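Local coordinates for enoyl-CoA hydratase (Mycolicibacterium smegmatis, PDB 7MCM), which probably catalyses the reversible hydration of enoyl-CoA thioesters to (3S)-3-hydroxyacyl-CoA, a step of fatty acid oxidation, at residues N114-G119 with S136-E141. Numbering follows the deposited sequence.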
loop_
_atom_site.group_PDB
_atom_site.type_symbol
_atom_site.label_atom_id
_atom_site.label_comp_id
_atom_site.label_asym_id
_atom_site.label_seq_id
_atom_site.Cartn_x
_atom_site.Cartn_y
_atom_site.Cartn_z
ATOM N N ASN B 114 -30.987 -4.841 16.524
ATOM C CA ASN B 114 -32.278 -4.795 17.195
ATOM C C ASN B 114 -32.250 -4.017 18.507
ATOM O O ASN B 114 -33.313 -3.790 19.099
ATOM C CB ASN B 114 -32.759 -6.224 17.470
ATOM C CG ASN B 114 -31.742 -7.025 18.260
ATOM O OD1 ASN B 114 -30.640 -7.293 17.776
ATOM N ND2 ASN B 114 -32.092 -7.388 19.491
ATOM N N GLY B 115 -31.077 -3.619 18.979
ATOM C CA GLY B 115 -30.981 -2.919 20.247
ATOM C C GLY B 115 -29.574 -2.429 20.463
ATOM O O GLY B 115 -28.847 -2.221 19.493
ATOM N N ALA B 116 -29.180 -2.251 21.722
ATOM C CA ALA B 116 -27.851 -1.763 22.050
ATOM C C ALA B 116 -26.761 -2.570 21.358
ATOM O O ALA B 116 -26.743 -3.802 21.416
ATOM C CB ALA B 116 -27.645 -1.807 23.567
ATOM N N ALA B 117 -25.852 -1.862 20.699
ATOM C CA ALA B 117 -24.634 -2.422 20.123
ATOM C C ALA B 117 -23.492 -1.601 20.719
ATOM O O ALA B 117 -23.234 -0.476 20.280
ATOM C CB ALA B 117 -24.651 -2.354 18.598
ATOM N N ILE B 118 -22.819 -2.161 21.720
ATOM C CA ILE B 118 -21.888 -1.437 22.583
ATOM C C ILE B 118 -20.533 -2.115 22.508
ATOM O O ILE B 118 -20.450 -3.344 22.584
ATOM C CB ILE B 118 -22.385 -1.435 24.050
ATOM C CG1 ILE B 118 -23.778 -0.825 24.135
ATOM C CG2 ILE B 118 -21.385 -0.683 24.980
ATOM C CD1 ILE B 118 -24.407 -0.928 25.549
ATOM N N GLY B 119 -19.474 -1.321 22.425
ATOM C CA GLY B 119 -18.149 -1.908 22.505
ATOM C C GLY B 119 -17.901 -2.871 21.365
ATOM O O GLY B 119 -18.054 -2.535 20.188
ATOM N N SER B 136 -35.183 1.286 18.451
ATOM C CA SER B 136 -34.619 1.266 19.793
ATOM C C SER B 136 -33.133 0.932 19.799
ATOM O O SER B 136 -32.521 0.902 20.869
ATOM C CB SER B 136 -35.396 0.278 20.671
ATOM O OG SER B 136 -35.255 -1.050 20.198
ATOM N N ALA B 137 -32.530 0.724 18.635
ATOM C CA ALA B 137 -31.107 0.444 18.593
ATOM C C ALA B 137 -30.294 1.702 18.880
ATOM O O ALA B 137 -30.743 2.833 18.665
ATOM C CB ALA B 137 -30.706 -0.113 17.230
ATOM N N PHE B 138 -29.072 1.489 19.358
ATOM C CA PHE B 138 -28.085 2.550 19.437
ATOM C C PHE B 138 -26.700 1.927 19.407
ATOM O O PHE B 138 -26.530 0.723 19.628
ATOM C CB PHE B 138 -28.271 3.435 20.677
ATOM C CG PHE B 138 -28.071 2.730 21.978
ATOM C CD1 PHE B 138 -26.809 2.656 22.551
ATOM C CD2 PHE B 138 -29.145 2.168 22.644
ATOM C CE1 PHE B 138 -26.618 2.020 23.763
ATOM C CE2 PHE B 138 -28.970 1.529 23.870
ATOM C CZ PHE B 138 -27.702 1.461 24.431
ATOM N N PHE B 139 -25.712 2.764 19.100
ATOM C CA PHE B 139 -24.332 2.345 18.930
ATOM C C PHE B 139 -23.445 3.142 19.876
ATOM O O PHE B 139 -23.697 4.323 20.137
ATOM C CB PHE B 139 -23.858 2.553 17.480
ATOM C CG PHE B 139 -24.690 1.830 16.461
ATOM C CD1 PHE B 139 -25.922 2.339 16.068
ATOM C CD2 PHE B 139 -24.249 0.638 15.901
ATOM C CE1 PHE B 139 -26.710 1.663 15.132
ATOM C CE2 PHE B 139 -25.020 -0.031 14.962
ATOM C CZ PHE B 139 -26.254 0.487 14.578
ATOM N N ALA B 140 -22.421 2.490 20.408
ATOM C CA ALA B 140 -21.465 3.184 21.261
ATOM C C ALA B 140 -20.113 2.514 21.110
ATOM O O ALA B 140 -19.960 1.327 21.429
ATOM C CB ALA B 140 -21.904 3.194 22.730
ATOM N N GLU B 141 -19.155 3.276 20.597
ATOM C CA GLU B 141 -17.741 2.920 20.610
ATOM C C GLU B 141 -17.197 3.302 21.987
ATOM O O GLU B 141 -16.446 4.261 22.155
ATOM C CB GLU B 141 -17.017 3.649 19.479
ATOM C CG GLU B 141 -15.645 3.117 19.122
ATOM C CD GLU B 141 -15.723 1.807 18.334
ATOM O OE1 GLU B 141 -16.358 0.865 18.830
ATOM O OE2 GLU B 141 -15.117 1.713 17.246
HETATM O O HOH W 1 -34.155 -3.111 21.945
#
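One face of the Phe138 ring lies against Ala116: Ala116 CA sits 4.0 Å from the centroid of the Phe138 ring and 15° off the normal, a CH-pi contact over the face, while Ala116 CB drops to 3.4 Å from Phe138 CZ. The torsion explains this reach, for Phe138 CG stands between its own backbone N and carbonyl carbon (chi1 64°), which swings the ring across to the neighbouring strand. Ile118 meets the same ring obliquely, CG1 lying 4.0 Å from Phe138 CE1. Ala117 and Phe139 project to the other side of the sheet, where Ala117 CB approaches Phe139 CD2 obliquely; on that side the Phe139 side chain also touches Cys122 and Ala125 of helix 120-127.

Strands 116-118 and 138-140 run parallel, 10° apart, in the small second sheet of the crotonase fold; the chain between them forms helix 120-127 and then strand 130-134 of the larger sheet. Three bonds fix the register: Ala117 N to Phe138 O (2.9 Å), Ala140 N to Ala117 O (3.1 Å) and Gly119 N to Ala140 O (2.9 Å). Gly119 occupies the N-cap position, right before helix 120-127, and its positive phi by itself favours glycine. Before the strands pair, a water bridges the segments, donating to Asn114 O and hydrogen-bonded to Ser136 OG, which also pairs with Asp194 OD2.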